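Local coordinates for alpha-fucosidase (PDB 2EAB), which probably hydrolyses alpha-1,2-fucosidic bonds, releasing L-fucose from glycans, this chain being the catalytic part of a longer, calcium-binding bifidobacterial protein, at residues Arg69-Thr81 / Ser391-Val403. Numbering follows the deposited sequence.
With CA (calcium ion), chain C.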
ATOM      1  N   ARG A  69       6.624  32.787   7.981  1.00 12.55           N
ATOM      2  CA  ARG A  69       7.135  31.661   8.758  1.00 12.34           C
ATOM      3  C   ARG A  69       6.846  30.370   8.008  1.00 11.74           C
ATOM      4  O   ARG A  69       5.859  29.674   8.266  1.00 12.03           O
ATOM      5  CB  ARG A  69       6.581  31.644  10.188  1.00 12.80           C
ATOM      6  CG  ARG A  69       7.261  30.611  11.085  1.00 14.23           C
ATOM      7  CD  ARG A  69       7.061  30.924  12.556  1.00 16.87           C
ATOM      8  NE  ARG A  69       7.349  29.775  13.417  1.00 19.00           N
ATOM      9  CZ  ARG A  69       8.552  29.453  13.888  1.00 20.39           C
ATOM     10  NH1 ARG A  69       9.623  30.179  13.583  1.00 21.53           N
ATOM     11  NH2 ARG A  69       8.686  28.389  14.671  1.00 20.86           N
ATOM     12  N   GLU A  70       7.719  30.085   7.050  1.00 10.95           N
ATOM     13  CA  GLU A  70       7.609  28.885   6.243  1.00 10.26           C
ATOM     14  C   GLU A  70       7.826  27.644   7.104  1.00  9.73           C
ATOM     15  O   GLU A  70       8.606  27.659   8.063  1.00  9.79           O
ATOM     16  CB  GLU A  70       8.594  28.943   5.073  1.00 10.65           C
ATOM     17  CG  GLU A  70       8.725  27.660   4.250  1.00 10.69           C
ATOM     18  CD  GLU A  70       7.475  27.289   3.447  1.00 10.77           C
ATOM     19  OE1 GLU A  70       6.387  27.139   4.039  1.00  9.98           O
ATOM     20  OE2 GLU A  70       7.598  27.118   2.213  1.00 11.46           O
ATOM     21  N   ARG A  71       7.121  26.578   6.743  1.00  9.68           N
ATOM     22  CA  ARG A  71       7.117  25.340   7.502  1.00  9.30           C
ATOM     23  C   ARG A  71       7.150  24.151   6.553  1.00  9.16           C
ATOM     24  O   ARG A  71       6.379  24.091   5.588  1.00  9.11           O
ATOM     25  CB  ARG A  71       5.864  25.279   8.376  1.00  9.31           C
ATOM     26  CG  ARG A  71       5.777  24.069   9.287  1.00  9.08           C
ATOM     27  CD  ARG A  71       4.502  24.115  10.096  1.00  9.81           C
ATOM     28  NE  ARG A  71       4.339  22.903  10.896  1.00  9.73           N
ATOM     29  CZ  ARG A  71       3.315  22.659  11.710  1.00 10.50           C
ATOM     30  NH1 ARG A  71       2.328  23.539  11.853  1.00 11.67           N
ATOM     31  NH2 ARG A  71       3.275  21.519  12.389  1.00 11.27           N
ATOM     32  N   VAL A  72       8.061  23.222   6.833  1.00  8.67           N
ATOM     33  CA  VAL A  72       8.073  21.912   6.191  1.00  8.64           C
ATOM     34  C   VAL A  72       8.016  20.868   7.298  1.00  8.17           C
ATOM     35  O   VAL A  72       8.976  20.688   8.047  1.00  8.25           O
ATOM     36  CB  VAL A  72       9.329  21.699   5.316  1.00  8.89           C
ATOM     37  CG1 VAL A  72       9.296  20.325   4.650  1.00  9.33           C
ATOM     38  CG2 VAL A  72       9.456  22.806   4.275  1.00  9.82           C
ATOM     39  N   THR A  73       6.875  20.204   7.418  1.00  7.58           N
ATOM     40  CA  THR A  73       6.712  19.150   8.409  1.00  7.61           C
ATOM     41  C   THR A  73       7.606  17.976   8.005  1.00  7.59           C
ATOM     42  O   THR A  73       7.658  17.613   6.825  1.00  7.56           O
ATOM     43  CB  THR A  73       5.228  18.782   8.546  1.00  7.44           C
ATOM     44  OG1 THR A  73       4.507  19.934   9.012  1.00  8.19           O
ATOM     45  CG2 THR A  73       5.020  17.631   9.517  1.00  7.62           C
ATOM     46  N   PHE A  74       8.321  17.411   8.972  1.00  7.60           N
ATOM     47  CA  PHE A  74       9.425  16.500   8.686  1.00  7.49           C
ATOM     48  C   PHE A  74       9.221  15.112   9.276  1.00  7.05           C
ATOM     49  O   PHE A  74       8.761  14.978  10.418  1.00  7.28           O
ATOM     50  CB  PHE A  74      10.741  17.103   9.199  1.00  8.11           C
ATOM     51  CG  PHE A  74      11.961  16.335   8.783  1.00  8.21           C
ATOM     52  CD1 PHE A  74      12.546  16.550   7.541  1.00  8.81           C
ATOM     53  CD2 PHE A  74      12.515  15.378   9.627  1.00  8.16           C
ATOM     54  CE1 PHE A  74      13.673  15.833   7.150  1.00  9.08           C
ATOM     55  CE2 PHE A  74      13.638  14.653   9.240  1.00  8.50           C
ATOM     56  CZ  PHE A  74      14.216  14.883   7.995  1.00  9.07           C
ATOM     57  N   ASN A  75       9.589  14.098   8.491  1.00  6.66           N
ATOM     58  CA  ASN A  75       9.500  12.697   8.888  1.00  6.37           C
ATOM     59  C   ASN A  75      10.743  11.915   8.505  1.00  6.50           C
ATOM     60  O   ASN A  75      11.388  12.198   7.486  1.00  6.79           O
ATOM     61  CB  ASN A  75       8.326  12.012   8.183  1.00  6.80           C
ATOM     62  CG  ASN A  75       6.988  12.341   8.801  1.00  6.49           C
ATOM     63  OD1 ASN A  75       6.616  11.794   9.846  1.00  7.62           O
ATOM     64  ND2 ASN A  75       6.245  13.207   8.149  1.00  5.33           N
ATOM     65  N   GLU A  76      11.048  10.903   9.307  1.00  6.36           N
ATOM     66  CA  GLU A  76      11.939   9.822   8.890  1.00  6.55           C
ATOM     67  C   GLU A  76      11.251   8.495   9.229  1.00  6.38           C
ATOM     68  O   GLU A  76      10.711   8.324  10.333  1.00  6.44           O
ATOM     69  CB  GLU A  76      13.316   9.933   9.552  1.00  7.12           C
ATOM     70  CG  GLU A  76      14.445   9.223   8.788  1.00  7.70           C
ATOM     71  CD  GLU A  76      14.645   7.763   9.164  1.00  7.04           C
ATOM     72  OE1 GLU A  76      15.461   7.089   8.482  1.00  7.49           O
ATOM     73  OE2 GLU A  76      14.010   7.295  10.136  1.00  7.05           O
ATOM     74  N   GLU A  77      11.304   7.560   8.283  1.00  6.14           N
ATOM     75  CA  GLU A  77      10.488   6.338   8.305  1.00  6.03           C
ATOM     76  C   GLU A  77      10.690   5.436   9.522  1.00  5.93           C
ATOM     77  O   GLU A  77       9.806   4.643   9.844  1.00  5.93           O
ATOM     78  CB  GLU A  77      10.732   5.517   7.033  1.00  6.03           C
ATOM     79  CG  GLU A  77      12.187   5.077   6.899  1.00  6.50           C
ATOM     80  CD  GLU A  77      12.443   3.982   5.887  1.00  6.41           C
ATOM     81  OE1 GLU A  77      13.642   3.755   5.615  1.00  6.77           O
ATOM     82  OE2 GLU A  77      11.488   3.346   5.386  1.00  6.28           O
ATOM     83  N   THR A  78      11.850   5.526  10.168  1.00  5.95           N
ATOM     84  CA  THR A  78      12.154   4.619  11.275  1.00  6.02           C
ATOM     85  C   THR A  78      11.930   5.208  12.664  1.00  6.03           C
ATOM     86  O   THR A  78      12.265   4.560  13.658  1.00  6.24           O
ATOM     87  CB  THR A  78      13.596   4.041  11.201  1.00  6.22           C
ATOM     88  OG1 THR A  78      14.559   5.076  11.447  1.00  6.80           O
ATOM     89  CG2 THR A  78      13.869   3.399   9.844  1.00  6.80           C
ATOM     90  N   LEU A  79      11.358   6.411  12.747  1.00  5.79           N
ATOM     91  CA  LEU A  79      11.133   7.036  14.052  1.00  6.06           C
ATOM     92  C   LEU A  79       9.884   6.440  14.685  1.00  5.75           C
ATOM     93  O   LEU A  79       8.779   6.976  14.584  1.00  5.98           O
ATOM     94  CB  LEU A  79      11.062   8.564  13.955  1.00  6.46           C
ATOM     95  CG  LEU A  79      11.262   9.264  15.307  1.00  6.73           C
ATOM     96  CD1 LEU A  79      12.718   9.179  15.770  1.00  7.05           C
ATOM     97  CD2 LEU A  79      10.818  10.704  15.242  1.00  7.43           C
ATOM     98  N   TRP A  80      10.103   5.302  15.338  1.00  5.84           N
ATOM     99  CA  TRP A  80       9.063   4.448  15.881  1.00  5.96           C
ATOM    100  C   TRP A  80       9.318   4.200  17.365  1.00  5.85           C
ATOM    101  O   TRP A  80      10.401   3.755  17.742  1.00  6.00           O
ATOM    102  CB  TRP A  80       9.112   3.100  15.151  1.00  6.93           C
ATOM    103  CG  TRP A  80       8.149   2.934  14.017  1.00  6.04           C
ATOM    104  CD1 TRP A  80       8.333   3.248  12.697  1.00  7.43           C
ATOM    105  CD2 TRP A  80       6.851   2.362  14.118  1.00  7.47           C
ATOM    106  NE1 TRP A  80       7.203   2.906  11.975  1.00  7.18           N
ATOM    107  CE2 TRP A  80       6.281   2.360  12.830  1.00  7.88           C
ATOM    108  CE3 TRP A  80       6.113   1.837  15.187  1.00  7.63           C
ATOM    109  CZ2 TRP A  80       4.994   1.866  12.584  1.00  7.83           C
ATOM    110  CZ3 TRP A  80       4.845   1.348  14.948  1.00  7.67           C
ATOM    111  CH2 TRP A  80       4.296   1.369  13.655  1.00  7.49           C
ATOM    112  N   THR A  81       8.324   4.488  18.200  1.00  5.82           N
ATOM    113  CA  THR A  81       8.358   4.035  19.588  1.00  5.89           C
ATOM    114  C   THR A  81       7.937   2.561  19.652  1.00  5.43           C
ATOM    115  O   THR A  81       7.524   1.984  18.649  1.00  5.68           O
ATOM    116  CB  THR A  81       7.443   4.877  20.495  1.00  6.03           C
ATOM    117  OG1 THR A  81       6.112   4.840  19.977  1.00  5.88           O
ATOM    118  CG2 THR A  81       7.924   6.324  20.591  1.00  7.12           C
ATOM    119  N   SER A 391      14.400   1.644   1.039  1.00  8.31           N
ATOM    120  CA  SER A 391      13.670   1.969   2.265  1.00  7.84           C
ATOM    121  C   SER A 391      13.863   0.860   3.276  1.00  7.13           C
ATOM    122  O   SER A 391      13.906  -0.325   2.920  1.00  7.46           O
ATOM    123  CB  SER A 391      12.172   2.110   1.997  1.00  7.54           C
ATOM    124  OG  SER A 391      11.884   3.268   1.241  1.00  7.44           O
ATOM    125  N   GLN A 392      13.964   1.238   4.542  1.00  6.61           N
ATOM    126  CA  GLN A 392      14.042   0.233   5.590  1.00  6.59           C
ATOM    127  C   GLN A 392      12.687  -0.380   5.920  1.00  6.37           C
ATOM    128  O   GLN A 392      12.629  -1.511   6.390  1.00  6.94           O
ATOM    129  CB  GLN A 392      14.687   0.809   6.846  1.00  6.57           C
ATOM    130  CG  GLN A 392      16.123   1.245   6.629  1.00  7.55           C
ATOM    131  CD  GLN A 392      16.864   1.418   7.924  1.00  7.06           C
ATOM    132  OE1 GLN A 392      17.229   0.442   8.571  1.00  8.47           O
ATOM    133  NE2 GLN A 392      17.087   2.664   8.317  1.00  7.28           N
ATOM    134  N   LEU A 393      11.612   0.368   5.674  1.00  6.23           N
ATOM    135  CA  LEU A 393      10.257  -0.069   5.987  1.00  6.01           C
ATOM    136  C   LEU A 393       9.330   0.219   4.814  1.00  6.04           C
ATOM    137  O   LEU A 393       9.565   1.161   4.058  1.00  5.92           O
ATOM    138  CB  LEU A 393       9.749   0.630   7.256  1.00  6.01           C
ATOM    139  CG  LEU A 393      10.451   0.194   8.549  1.00  6.19           C
ATOM    140  CD1 LEU A 393      10.143   1.141   9.696  1.00  7.36           C
ATOM    141  CD2 LEU A 393      10.114  -1.243   8.926  1.00  7.10           C
ATOM    142  N   PRO A 394       8.262  -0.585   4.663  1.00  6.16           N
ATOM    143  CA  PRO A 394       7.301  -0.295   3.610  1.00  6.15           C
ATOM    144  C   PRO A 394       6.507   0.946   3.991  1.00  5.68           C
ATOM    145  O   PRO A 394       6.641   1.463   5.117  1.00  5.67           O
ATOM    146  CB  PRO A 394       6.407  -1.540   3.600  1.00  6.94           C
ATOM    147  CG  PRO A 394       6.529  -2.118   4.953  1.00  7.03           C
ATOM    148  CD  PRO A 394       7.884  -1.763   5.464  1.00  6.25           C
ATOM    149  N   SER A 395       5.683   1.424   3.067  1.00  5.72           N
ATOM    150  CA  SER A 395       4.754   2.493   3.389  1.00  5.86           C
ATOM    151  C   SER A 395       3.830   2.061   4.532  1.00  5.70           C
ATOM    152  O   SER A 395       3.362   0.923   4.567  1.00  6.16           O
ATOM    153  CB  SER A 395       3.937   2.855   2.155  1.00  6.59           C
ATOM    154  OG  SER A 395       3.402   1.686   1.568  1.00  7.19           O
ATOM    155  N   ASN A 396       3.594   2.969   5.477  1.00  5.69           N
ATOM    156  CA  ASN A 396       2.665   2.715   6.578  1.00  5.47           C
ATOM    157  C   ASN A 396       1.284   3.314   6.252  1.00  5.42           C
ATOM    158  O   ASN A 396       1.011   3.642   5.092  1.00  5.69           O
ATOM    159  CB  ASN A 396       3.249   3.180   7.937  1.00  5.56           C
ATOM    160  CG  ASN A 396       3.533   4.673   7.996  1.00  5.82           C
ATOM    161  OD1 ASN A 396       2.713   5.495   7.592  1.00  5.76           O
ATOM    162  ND2 ASN A 396       4.691   5.031   8.556  1.00  6.38           N
ATOM    163  N   LEU A 397       0.402   3.431   7.242  1.00  5.12           N
ATOM    164  CA  LEU A 397      -0.945   3.956   6.989  1.00  5.38           C
ATOM    165  C   LEU A 397      -0.938   5.362   6.391  1.00  5.41           C
ATOM    166  O   LEU A 397      -1.944   5.791   5.819  1.00  5.86           O
ATOM    167  CB  LEU A 397      -1.786   3.977   8.270  1.00  5.45           C
ATOM    168  CG  LEU A 397      -2.385   2.669   8.779  1.00  5.49           C
ATOM    169  CD1 LEU A 397      -3.101   2.928  10.086  1.00  5.81           C
ATOM    170  CD2 LEU A 397      -3.345   2.069   7.758  1.00  6.22           C
ATOM    171  N   GLN A 398       0.186   6.066   6.531  1.00  5.45           N
ATOM    172  CA  GLN A 398       0.335   7.430   6.036  1.00  5.74           C
ATOM    173  C   GLN A 398       1.518   7.575   5.082  1.00  5.90           C
ATOM    174  O   GLN A 398       1.964   8.687   4.799  1.00  5.89           O
ATOM    175  CB  GLN A 398       0.425   8.418   7.210  1.00  5.73           C
ATOM    176  CG  GLN A 398      -0.864   8.433   8.022  1.00  6.12           C
ATOM    177  CD  GLN A 398      -0.871   9.407   9.187  1.00  5.88           C
ATOM    178  OE1 GLN A 398      -0.150  10.409   9.195  1.00  7.39           O
ATOM    179  NE2 GLN A 398      -1.722   9.135  10.164  1.00  5.02           N
ATOM    180  N   GLY A 399       1.988   6.444   4.554  1.00  6.06           N
ATOM    181  CA  GLY A 399       3.158   6.426   3.685  1.00  6.34           C
ATOM    182  C   GLY A 399       4.384   6.598   4.555  1.00  5.94           C
ATOM    183  O   GLY A 399       4.867   5.635   5.158  1.00  6.06           O
ATOM    184  N   ILE A 400       4.882   7.833   4.597  1.00  6.01           N
ATOM    185  CA  ILE A 400       5.879   8.260   5.576  1.00  6.31           C
ATOM    186  C   ILE A 400       5.527   9.615   6.208  1.00  6.21           C
ATOM    187  O   ILE A 400       6.313  10.135   7.004  1.00  6.56           O
ATOM    188  CB  ILE A 400       7.327   8.365   4.979  1.00  6.47           C
ATOM    189  CG1 ILE A 400       7.386   9.340   3.791  1.00  6.67           C
ATOM    190  CG2 ILE A 400       7.893   6.991   4.656  1.00  7.15           C
ATOM    191  CD1 ILE A 400       8.797   9.681   3.352  1.00  7.23           C
ATOM    192  N   TRP A 401       4.367  10.178   5.868  1.00  6.18           N
ATOM    193  CA  TRP A 401       4.061  11.577   6.199  1.00  6.38           C
ATOM    194  C   TRP A 401       3.088  11.690   7.362  1.00  6.36           C
ATOM    195  O   TRP A 401       1.995  11.145   7.304  1.00  6.49           O
ATOM    196  CB  TRP A 401       3.510  12.311   4.964  1.00  6.66           C
ATOM    197  CG  TRP A 401       4.476  12.292   3.820  1.00  6.27           C
ATOM    198  CD1 TRP A 401       5.563  13.098   3.667  1.00  6.24           C
ATOM    199  CD2 TRP A 401       4.469  11.407   2.690  1.00  5.86           C
ATOM    200  NE1 TRP A 401       6.231  12.786   2.504  1.00  6.64           N
ATOM    201  CE2 TRP A 401       5.587  11.743   1.891  1.00  5.98           C
ATOM    202  CE3 TRP A 401       3.632  10.359   2.279  1.00  6.53           C
ATOM    203  CZ2 TRP A 401       5.880  11.083   0.692  1.00  6.54           C
ATOM    204  CZ3 TRP A 401       3.928   9.702   1.092  1.00  6.61           C
ATOM    205  CH2 TRP A 401       5.047  10.063   0.315  1.00  6.78           C
ATOM    206  N   SER A 402       3.480  12.413   8.409  1.00  6.39           N
ATOM    207  CA  SER A 402       2.612  12.616   9.568  1.00  6.44           C
ATOM    208  C   SER A 402       2.989  13.895  10.291  1.00  6.76           C
ATOM    209  O   SER A 402       4.123  14.349  10.200  1.00  6.63           O
ATOM    210  CB  SER A 402       2.710  11.445  10.536  1.00  6.62           C
ATOM    211  OG  SER A 402       3.978  11.445  11.160  1.00  6.54           O
ATOM    212  N   VAL A 403       2.021  14.443  11.018  1.00  6.60           N
ATOM    213  CA  VAL A 403       2.233  15.627  11.847  1.00  6.91           C
ATOM    214  C   VAL A 403       2.039  15.325  13.336  1.00  6.87           C
ATOM    215  O   VAL A 403       2.533  16.058  14.190  1.00  7.12           O
ATOM    216  CB  VAL A 403       1.308  16.800  11.407  1.00  7.14           C
ATOM    217  CG1 VAL A 403      -0.136  16.560  11.820  1.00  8.12           C
ATOM    218  CG2 VAL A 403       1.816  18.134  11.946  1.00  7.60           C
TER
HETATM  219 CA    CA C 899       9.293   3.834   3.936  1.00  8.30          CA
HETATM  220  O   HOH W   1      15.788   4.814   6.809  1.00  7.83           O
HETATM  221  O   HOH W   2       7.332   3.682   8.935  1.00  7.61           O
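The carboxylate of E77 lies against the backbone of Q392 and L393 and uses both oxygens there. OE1 takes the amide N of Q392 at 2.8 Å on its syn side, along a fairly straight N-H...O line (160°), while OE2 receives the amide N of L393 from above the carboxylate plane. OE2 also binds the calcium ion at 2.7 Å, as does the carbonyl O of L393, and the carbonyl O of S386 joins them. CB of E77 already lies near the ion; with CG between the backbone N and the carbonyl carbon (chi1 61°), the extended chain runs past it and brings the carboxylate to L393 and Q392. A water donates to E77 OE1 and E76 OE1 and accepts from NE2 of Q392. CG2 of I400 lies 3.5 Å from the calcium, on a side away from both E77 OE2 and L393 O, and touches CB of E77. The site thus ties strand 69-76 of the N-terminal beta domain and the type I turn E76-L79 to a loop of the family 95 catalytic domain that follows helix 365-386. Farther back along the strand, N75 grips S402 through its amide: ND2 gives to the backbone O of S402 (3.2 Å), and OD1 accepts from OG of the same residue at 3.0 Å on an in-plane lone pair. Two donor-acceptor links of opposite sense fix the rotation of this amide. Beyond it, CG2 of V403 meets CG2 of T73. V403 CG2 also lies 3.7 Å from NH2 of R71, whose guanidinium is salt-bridged to D141 and D43.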